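Protein DltD (Streptococcus thermophilus LMG 18311, PDB 7DXM) probably serves the D-alanylation of lipoteichoic acid at the cell membrane, acting as a terminal O-acyltransfer protein of the dlt pathway. Local coordinates at residues A[16-21]-A[196-201]; A[53-58]-A[69-74]; A[264-269]-A[307-312]. All coordinates share one frame; numbering follows the deposited sequence.

Contact 1: residues A[16-21]-A[196-201]; sequences TLTNEN and SNNANY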
loop_
_atom_site.group_PDB
_atom_site.type_symbol
_atom_site.label_atom_id
_atom_site.label_comp_id
_atom_site.label_asym_id
_atom_site.label_seq_id
_atom_site.Cartn_x
_atom_site.Cartn_y
_atom_site.Cartn_z
ATOM N N THR A 16 0.946 9.552 10.506
ATOM C CA THR A 16 1.341 8.895 11.749
ATOM C C THR A 16 1.945 7.525 11.466
ATOM O O THR A 16 3.022 7.196 11.979
ATOM C CB THR A 16 0.153 8.811 12.705
ATOM O OG1 THR A 16 -0.021 10.084 13.342
ATOM C CG2 THR A 16 0.375 7.769 13.769
ATOM N N LEU A 17 1.290 6.726 10.626
ATOM C CA LEU A 17 1.898 5.507 10.076
ATOM C C LEU A 17 2.216 4.485 11.175
ATOM O O LEU A 17 3.308 3.918 11.244
ATOM C CB LEU A 17 3.142 5.855 9.248
ATOM C CG LEU A 17 2.699 6.655 8.028
ATOM C CD1 LEU A 17 3.837 7.342 7.324
ATOM C CD2 LEU A 17 1.962 5.757 7.068
ATOM N N THR A 18 1.246 4.262 12.050
ATOM C CA THR A 18 1.322 3.221 13.065
ATOM C C THR A 18 0.233 2.193 12.801
ATOM O O THR A 18 -0.826 2.522 12.255
ATOM C CB THR A 18 1.141 3.777 14.490
ATOM O OG1 THR A 18 -0.212 4.259 14.675
ATOM C CG2 THR A 18 2.154 4.909 14.730
ATOM N N ASN A 19 0.502 0.952 13.208
ATOM C CA ASN A 19 -0.476 -0.101 12.999
ATOM C C ASN A 19 -1.822 0.313 13.553
ATOM O O ASN A 19 -2.854 0.196 12.879
ATOM C CB ASN A 19 -0.011 -1.383 13.661
ATOM C CG ASN A 19 1.266 -1.899 13.066
ATOM O OD1 ASN A 19 1.696 -1.444 11.995
ATOM N ND2 ASN A 19 1.901 -2.846 13.756
ATOM N N GLU A 20 -1.828 0.838 14.778
ATOM C CA GLU A 20 -3.094 1.184 15.403
ATOM C C GLU A 20 -3.851 2.214 14.577
ATOM O O GLU A 20 -5.087 2.172 14.520
ATOM C CB GLU A 20 -2.850 1.672 16.831
ATOM C CG GLU A 20 -2.340 0.555 17.759
ATOM C CD GLU A 20 -3.389 -0.557 18.067
ATOM O OE1 GLU A 20 -4.632 -0.311 18.077
ATOM O OE2 GLU A 20 -2.948 -1.702 18.325
ATOM N N ASN A 21 -3.126 3.115 13.899
ATOM C CA ASN A 21 -3.767 4.091 13.030
ATOM C C ASN A 21 -4.253 3.468 11.735
ATOM O O ASN A 21 -5.171 4.004 11.099
ATOM C CB ASN A 21 -2.807 5.234 12.714
ATOM C CG ASN A 21 -3.478 6.354 11.952
ATOM O OD1 ASN A 21 -4.505 6.889 12.379
ATOM N ND2 ASN A 21 -2.913 6.702 10.806
ATOM N N SER A 196 -3.544 7.575 18.610
ATOM C CA SER A 196 -3.245 8.994 18.731
ATOM C C SER A 196 -2.117 9.383 17.772
ATOM O O SER A 196 -1.296 8.548 17.369
ATOM C CB SER A 196 -2.866 9.342 20.176
ATOM O OG SER A 196 -1.532 8.951 20.468
ATOM N N ASN A 197 -2.087 10.674 17.417
ATOM C CA ASN A 197 -1.114 11.186 16.453
ATOM C C ASN A 197 0.322 11.041 16.958
ATOM O O ASN A 197 0.591 11.070 18.159
ATOM C CB ASN A 197 -1.386 12.657 16.137
ATOM C CG ASN A 197 -2.663 12.858 15.349
ATOM O OD1 ASN A 197 -3.183 11.918 14.739
ATOM N ND2 ASN A 197 -3.174 14.090 15.344
ATOM N N ASN A 198 1.240 10.872 16.011
ATOM C CA ASN A 198 2.682 10.849 16.206
ATOM C C ASN A 198 3.235 12.263 16.257
ATOM O O ASN A 198 2.525 13.249 16.018
ATOM C CB ASN A 198 3.368 10.158 15.035
ATOM C CG ASN A 198 3.444 8.702 15.198
ATOM O OD1 ASN A 198 3.495 8.195 16.314
ATOM N ND2 ASN A 198 3.483 7.993 14.086
ATOM N N ALA A 199 4.545 12.353 16.511
ATOM C CA ALA A 199 5.321 13.547 16.183
ATOM C C ALA A 199 5.850 13.496 14.750
ATOM O O ALA A 199 6.583 14.403 14.328
ATOM C CB ALA A 199 6.477 13.742 17.175
ATOM N N ASN A 200 5.456 12.471 13.989
ATOM C CA ASN A 200 5.977 12.304 12.643
ATOM C C ASN A 200 5.762 13.551 11.785
ATOM O O ASN A 200 6.691 14.000 11.106
ATOM C CB ASN A 200 5.350 11.077 12.006
ATOM C CG ASN A 200 6.153 9.850 12.264
ATOM O OD1 ASN A 200 7.233 9.931 12.853
ATOM N ND2 ASN A 200 5.650 8.701 11.826
ATOM N N TYR A 201 4.563 14.140 11.809
ATOM C CA TYR A 201 4.360 15.358 11.017
ATOM C C TYR A 201 5.217 16.511 11.513
ATOM O O TYR A 201 5.819 17.233 10.715
ATOM C CB TYR A 201 2.905 15.783 11.064
ATOM C CG TYR A 201 2.577 16.939 10.158
ATOM C CD1 TYR A 201 2.334 16.725 8.803
ATOM C CD2 TYR A 201 2.493 18.235 10.649
ATOM C CE1 TYR A 201 2.013 17.757 7.966
ATOM C CE2 TYR A 201 2.179 19.281 9.808
ATOM C CZ TYR A 201 1.939 19.033 8.465
ATOM O OH TYR A 201 1.629 20.057 7.604
#
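T16 and N198 meet where two interhelical turns touch in this member of the SGNH hydrolase clan: one links helices 7-13 and 19-22, the other helices 170-194 and 200-204. A bond from N198 N to T16 OG1 joins the turns, 3.1 Å long and nearly straight at 166°. Beside it, N197 CA comes to 3.5 Å from T16 OG1. The hydroxyl stands beside its own backbone N (chi1 -79°), with R12 O as its second hydrogen-bond partner; as R12 O can only accept, the T16 proton must go there. One oxygen therefore joins the end of helix 7-13 to the backbone of the second turn. The amide end of N198 is placed doubtfully, so its packing is approximate: T16 CG2 lies against it, the two side chains crossing obliquely, and T18 meets it tip to tip through CG2. From the start of helix 200-204, N200 ND2 gives T16 O a bond that is weak and doubtful, because the model sets T16 O too close to the N198 amide; ND2 also bonds weakly to V15 O. Further out, N197 ND2 bonds A9 O, which ties the second turn to helix 7-13 as well. T18 is also the N-cap of helix 19-22: its OG1, between backbone N and carbonyl carbon (chi1 68°), accepts from N21 N at 3.2 Å.

Contact 2: residues A[53-58]-A[69-74]; sequences ALHPAV and PYFIGQ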
loop_
_atom_site.group_PDB
_atom_site.type_symbol
_atom_site.label_atom_id
_atom_site.label_comp_id
_atom_site.label_asym_id
_atom_site.label_seq_id
_atom_site.Cartn_x
_atom_site.Cartn_y
_atom_site.Cartn_z
ATOM N N ALA A 53 13.182 15.612 2.276
ATOM C CA ALA A 53 12.602 16.870 1.839
ATOM C C ALA A 53 11.685 16.719 0.625
ATOM O O ALA A 53 10.855 17.599 0.403
ATOM C CB ALA A 53 13.719 17.877 1.566
ATOM N N LEU A 54 11.759 15.620 -0.127
ATOM C CA LEU A 54 10.944 15.438 -1.331
ATOM C C LEU A 54 9.741 14.500 -1.155
ATOM O O LEU A 54 8.983 14.296 -2.118
ATOM C CB LEU A 54 11.826 14.922 -2.478
ATOM C CG LEU A 54 13.083 15.701 -2.899
ATOM C CD1 LEU A 54 12.809 17.177 -3.073
ATOM C CD2 LEU A 54 14.225 15.496 -1.926
ATOM N N HIS A 55 9.583 13.893 0.021
ATOM C CA HIS A 55 8.435 13.060 0.351
ATOM C C HIS A 55 7.123 13.744 -0.060
ATOM O O HIS A 55 7.008 14.972 0.053
ATOM C CB HIS A 55 8.474 12.809 1.859
ATOM C CG HIS A 55 7.580 11.712 2.340
ATOM N ND1 HIS A 55 6.222 11.880 2.521
ATOM C CD2 HIS A 55 7.860 10.442 2.716
ATOM C CE1 HIS A 55 5.702 10.751 2.967
ATOM N NE2 HIS A 55 6.674 9.864 3.094
ATOM N N PRO A 56 6.115 12.991 -0.536
ATOM C CA PRO A 56 4.865 13.630 -0.977
ATOM C C PRO A 56 4.202 14.467 0.086
ATOM O O PRO A 56 3.566 15.483 -0.242
ATOM C CB PRO A 56 3.971 12.441 -1.355
ATOM C CG PRO A 56 4.888 11.339 -1.623
ATOM C CD PRO A 56 6.044 11.529 -0.692
ATOM N N ALA A 57 4.291 14.049 1.355
ATOM C CA ALA A 57 3.703 14.843 2.426
ATOM C C ALA A 57 4.267 16.252 2.390
ATOM O O ALA A 57 3.521 17.246 2.326
ATOM C CB ALA A 57 3.976 14.187 3.771
ATOM N N VAL A 58 5.602 16.333 2.355
ATOM C CA VAL A 58 6.292 17.614 2.368
ATOM C C VAL A 58 5.869 18.451 1.176
ATOM O O VAL A 58 5.539 19.635 1.314
ATOM C CB VAL A 58 7.812 17.397 2.387
ATOM C CG1 VAL A 58 8.503 18.717 2.581
ATOM C CG2 VAL A 58 8.189 16.424 3.484
ATOM N N PRO A 69 -1.826 14.004 1.034
ATOM C CA PRO A 69 -1.829 12.536 1.117
ATOM C C PRO A 69 -2.084 12.081 2.546
ATOM O O PRO A 69 -1.497 12.608 3.498
ATOM C CB PRO A 69 -0.429 12.135 0.637
ATOM C CG PRO A 69 0.323 13.398 0.433
ATOM C CD PRO A 69 -0.473 14.556 0.876
ATOM N N TYR A 70 -3.008 11.134 2.683
ATOM C CA TYR A 70 -3.253 10.412 3.921
ATOM C C TYR A 70 -2.686 9.014 3.716
ATOM O O TYR A 70 -3.146 8.273 2.832
ATOM C CB TYR A 70 -4.748 10.368 4.246
ATOM C CG TYR A 70 -5.032 9.758 5.596
ATOM C CD1 TYR A 70 -5.094 8.384 5.762
ATOM C CD2 TYR A 70 -5.167 10.554 6.712
ATOM C CE1 TYR A 70 -5.310 7.829 6.994
ATOM C CE2 TYR A 70 -5.374 10.018 7.953
ATOM C CZ TYR A 70 -5.454 8.649 8.097
ATOM O OH TYR A 70 -5.687 8.096 9.349
ATOM N N PHE A 71 -1.697 8.645 4.519
ATOM C CA PHE A 71 -0.971 7.410 4.257
ATOM C C PHE A 71 -1.548 6.229 5.027
ATOM O O PHE A 71 -1.931 6.342 6.191
ATOM C CB PHE A 71 0.509 7.597 4.563
ATOM C CG PHE A 71 1.182 8.594 3.645
ATOM C CD1 PHE A 71 1.590 8.226 2.368
ATOM C CD2 PHE A 71 1.381 9.916 4.043
ATOM C CE1 PHE A 71 2.219 9.141 1.520
ATOM C CE2 PHE A 71 2.003 10.835 3.196
ATOM C CZ PHE A 71 2.423 10.440 1.934
ATOM N N ILE A 72 -1.630 5.093 4.347
ATOM C CA ILE A 72 -2.294 3.906 4.858
ATOM C C ILE A 72 -1.412 2.709 4.511
ATOM O O ILE A 72 -1.331 2.303 3.342
ATOM C CB ILE A 72 -3.696 3.749 4.263
ATOM C CG1 ILE A 72 -4.536 4.994 4.582
ATOM C CG2 ILE A 72 -4.327 2.484 4.758
ATOM C CD1 ILE A 72 -5.894 4.976 3.978
ATOM N N GLY A 73 -0.733 2.159 5.516
ATOM C CA GLY A 73 0.229 1.100 5.295
ATOM C C GLY A 73 1.397 1.135 6.254
ATOM O O GLY A 73 1.650 2.127 6.934
ATOM N N GLN A 74 2.128 0.037 6.271
ATOM C CA GLN A 74 3.206 -0.259 7.203
ATOM C C GLN A 74 3.751 -1.616 6.785
ATOM O O GLN A 74 3.102 -2.364 6.038
ATOM C CB GLN A 74 2.743 -0.303 8.660
ATOM C CG GLN A 74 3.861 -0.483 9.645
ATOM C CD GLN A 74 4.498 0.836 9.928
ATOM O OE1 GLN A 74 5.729 0.967 9.973
ATOM N NE2 GLN A 74 3.651 1.856 10.124
#
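H55 meets F71 tip to tip at the start of helix 56-62, with H55 CE1 3.5 Å from F71 CZ. The rings form an offset edge-to-face pair, the edge of H55 turned toward the face of F71, with centroids 5.2 Å apart and planes at 66°. H55 is the N-cap residue, and CG sits anti to its backbone N (chi1 -166°), beside the carbonyl carbon and thus on the side of the helix that follows. ND1 accepts from A57 N at 3.1 Å, and the donor lies close to the imidazole plane. Because NE2 bonds W48 O, both ring nitrogens are engaged, which fixes the rotation of the ring, itself stacked with F51, and is consistent with a neutral histidine carrying its proton on NE2.

P56 follows, its CB 4.1 Å from F71 CZ at the edge of the phenyl ring. The same CB reaches P69 CG at 4.2 Å, while P69 CG also lies 3.9 Å from P56 O, so that the two prolines meet at the first turn of the helix. Outside the two segments, W353 and F356 of helix 351-365 touch P56, and W48 and Y42 meet F71. A57 CB lies 3.9 Å from F71 CE2, at the edge of that ring. All five residues are buried. Helix 56-62 here packs on strand 68-72 as the connecting helix of the beta-alpha-beta crossover 39-43, 56-62, 68-72, at one border of the parallel sheet.

Contact 3: residues A[264-269]-A[307-312]; sequences SYEVSQ and QDMYDA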
loop_
_atom_site.group_PDB
_atom_site.type_symbol
_atom_site.label_atom_id
_atom_site.label_comp_id
_atom_site.label_asym_id
_atom_site.label_seq_id
_atom_site.Cartn_x
_atom_site.Cartn_y
_atom_site.Cartn_z
ATOM N N SER A 264 12.417 -15.520 -6.120
ATOM C CA SER A 264 11.484 -15.073 -7.146
ATOM C C SER A 264 10.245 -14.433 -6.512
ATOM O O SER A 264 9.885 -14.731 -5.368
ATOM C CB SER A 264 11.082 -16.241 -8.038
ATOM O OG SER A 264 9.920 -15.949 -8.783
ATOM N N TYR A 265 9.597 -13.535 -7.266
ATOM C CA TYR A 265 8.310 -12.947 -6.900
ATOM C C TYR A 265 7.191 -13.341 -7.871
ATOM O O TYR A 265 6.137 -12.684 -7.903
ATOM C CB TYR A 265 8.429 -11.431 -6.838
ATOM C CG TYR A 265 9.487 -10.951 -5.902
ATOM C CD1 TYR A 265 9.450 -11.301 -4.568
ATOM C CD2 TYR A 265 10.509 -10.112 -6.335
ATOM C CE1 TYR A 265 10.415 -10.845 -3.679
ATOM C CE2 TYR A 265 11.480 -9.650 -5.451
ATOM C CZ TYR A 265 11.422 -10.025 -4.117
ATOM O OH TYR A 265 12.342 -9.591 -3.188
ATOM N N GLU A 266 7.406 -14.397 -8.669
ATOM C CA GLU A 266 6.509 -14.746 -9.761
ATOM C C GLU A 266 5.376 -15.656 -9.337
ATOM O O GLU A 266 4.346 -15.707 -10.019
ATOM C CB GLU A 266 7.273 -15.437 -10.874
ATOM C CG GLU A 266 8.089 -14.513 -11.746
ATOM C CD GLU A 266 8.606 -15.221 -13.002
ATOM O OE1 GLU A 266 9.810 -15.059 -13.301
ATOM O OE2 GLU A 266 7.817 -15.935 -13.676
ATOM N N VAL A 267 5.541 -16.392 -8.243
ATOM C CA VAL A 267 4.465 -17.191 -7.674
ATOM C C VAL A 267 4.150 -16.630 -6.296
ATOM O O VAL A 267 5.052 -16.497 -5.450
ATOM C CB VAL A 267 4.837 -18.675 -7.594
ATOM C CG1 VAL A 267 3.589 -19.505 -7.439
ATOM C CG2 VAL A 267 5.603 -19.072 -8.823
ATOM N N SER A 268 2.880 -16.285 -6.078
ATOM C CA SER A 268 2.456 -15.747 -4.798
ATOM C C SER A 268 0.943 -15.792 -4.699
ATOM O O SER A 268 0.239 -15.621 -5.696
ATOM C CB SER A 268 2.930 -14.318 -4.623
ATOM O OG SER A 268 2.651 -13.906 -3.304
ATOM N N GLN A 269 0.447 -16.025 -3.481
ATOM C CA GLN A 269 -0.986 -15.858 -3.259
ATOM C C GLN A 269 -1.377 -14.390 -3.291
ATOM O O GLN A 269 -2.572 -14.072 -3.420
ATOM C CB GLN A 269 -1.401 -16.478 -1.919
ATOM C CG GLN A 269 -1.688 -17.970 -1.969
ATOM C CD GLN A 269 -2.238 -18.484 -0.651
ATOM O OE1 GLN A 269 -1.512 -18.564 0.363
ATOM N NE2 GLN A 269 -3.539 -18.824 -0.650
ATOM N N GLN A 307 17.191 -9.339 -12.177
ATOM C CA GLN A 307 16.341 -8.266 -12.683
ATOM C C GLN A 307 15.338 -8.756 -13.716
ATOM O O GLN A 307 14.271 -8.153 -13.865
ATOM C CB GLN A 307 17.185 -7.128 -13.258
ATOM C CG GLN A 307 16.386 -5.990 -13.945
ATOM C CD GLN A 307 15.520 -5.129 -13.006
ATOM O OE1 GLN A 307 15.973 -4.665 -11.957
ATOM N NE2 GLN A 307 14.273 -4.886 -13.416
ATOM N N ASP A 308 15.612 -9.856 -14.398
ATOM C CA ASP A 308 14.640 -10.330 -15.376
ATOM C C ASP A 308 13.454 -11.005 -14.704
ATOM O O ASP A 308 12.326 -10.974 -15.221
ATOM C CB ASP A 308 15.316 -11.270 -16.357
ATOM C CG ASP A 308 15.664 -10.569 -17.623
ATOM O OD1 ASP A 308 14.709 -10.034 -18.265
ATOM O OD2 ASP A 308 16.880 -10.518 -17.933
ATOM N N MET A 309 13.700 -11.636 -13.559
ATOM C CA MET A 309 12.599 -12.143 -12.750
ATOM C C MET A 309 11.712 -10.994 -12.292
ATOM O O MET A 309 10.478 -11.075 -12.367
ATOM C CB MET A 309 13.154 -12.910 -11.553
ATOM C CG MET A 309 12.081 -13.345 -10.558
ATOM S SD MET A 309 11.734 -12.108 -9.287
ATOM C CE MET A 309 13.391 -11.598 -8.846
ATOM N N TYR A 310 12.341 -9.938 -11.762
ATOM C CA TYR A 310 11.644 -8.703 -11.434
ATOM C C TYR A 310 10.790 -8.248 -12.605
ATOM O O TYR A 310 9.614 -7.896 -12.440
ATOM C CB TYR A 310 12.676 -7.639 -11.068
ATOM C CG TYR A 310 12.237 -6.640 -10.032
ATOM C CD1 TYR A 310 12.169 -6.986 -8.687
ATOM C CD2 TYR A 310 11.911 -5.335 -10.393
ATOM C CE1 TYR A 310 11.780 -6.058 -7.725
ATOM C CE2 TYR A 310 11.518 -4.400 -9.442
ATOM C CZ TYR A 310 11.453 -4.768 -8.109
ATOM O OH TYR A 310 11.075 -3.839 -7.159
ATOM N N ASP A 311 11.372 -8.274 -13.808
ATOM C CA ASP A 311 10.682 -7.770 -14.987
ATOM C C ASP A 311 9.480 -8.643 -15.340
ATOM O O ASP A 311 8.411 -8.129 -15.700
ATOM C CB ASP A 311 11.670 -7.666 -16.153
ATOM C CG ASP A 311 12.716 -6.541 -15.959
ATOM O OD1 ASP A 311 12.483 -5.616 -15.137
ATOM O OD2 ASP A 311 13.769 -6.576 -16.649
ATOM N N ALA A 312 9.619 -9.961 -15.200
ATOM C CA ALA A 312 8.484 -10.854 -15.442
ATOM C C ALA A 312 7.391 -10.672 -14.390
ATOM O O ALA A 312 6.191 -10.743 -14.705
ATOM C CB ALA A 312 8.960 -12.306 -15.477
#
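S264, Y265 and E266 run beside the first turns of helix 307-322 in the same chain direction, with CA atoms 6.4 Å apart for S264 and M309 and 7.2 Å apart for E266 and A312. M309 is the central side chain. Its CG is anti to the backbone N (chi1 173°); chi2 then brings SD toward the loop, and chi3 places CE beside the Y265 ring. SD accepts a weak hydrogen bond from Y265 N at 3.3 Å, the N-H...S angle being 150°. The same sulfur makes an oblique Met-aromatic contact with Y265: SD is 4.8 Å from the ring centroid and 53° off the ring normal. Beyond it Y265 and Y310 meet edge to edge, Y265 CE2 lying 4.2 Å from Y310 CD1, while Y310 OH is bound to P293 O.

On the other flank S264 forms an ST turn, its OG accepting from E266 N at 3.0 Å. That OG also lies 3.8 Å from M309 CG, so the turn borders the methionine. E266, extended beyond CG, slides past M309 in the opposite direction and lays OE1 3.6 Å from A312 CB. K316, one turn further along the helix, bonds E266 O through NZ. The loop then leads toward helix 270-283, with S268 OG capping E270 N.

Thioether, aromatic and E266-on-A312 packing thus make up the interface: shape and dispersion hold the loop on the helix, and with one weak N-H...S bond, directional polar bonding between the segments is slight.

Overall arrangement
From the N terminus, the chain enters contact 1 at 16-21 and returns to it at 196-201, after 174 residues, joining the turn before helix 19-22 to the one before helix 200-204. Contact 2 lies within that span: 53-58 and 69-74 close a short loop holding most of helix 56-62. These neighbours touch, L17 packing on F71 and N19 on Q74, which ties the N-terminal turns to the edge strand 68-72. Contact 3 follows in series, closing a loop of 37 residues and joining the loop before helix 270-283 to the start of helix 307-322. It sits on the opposite side of the chain's centre, about 33 Å from contact 1 and 27 Å from contact 2, centre to centre.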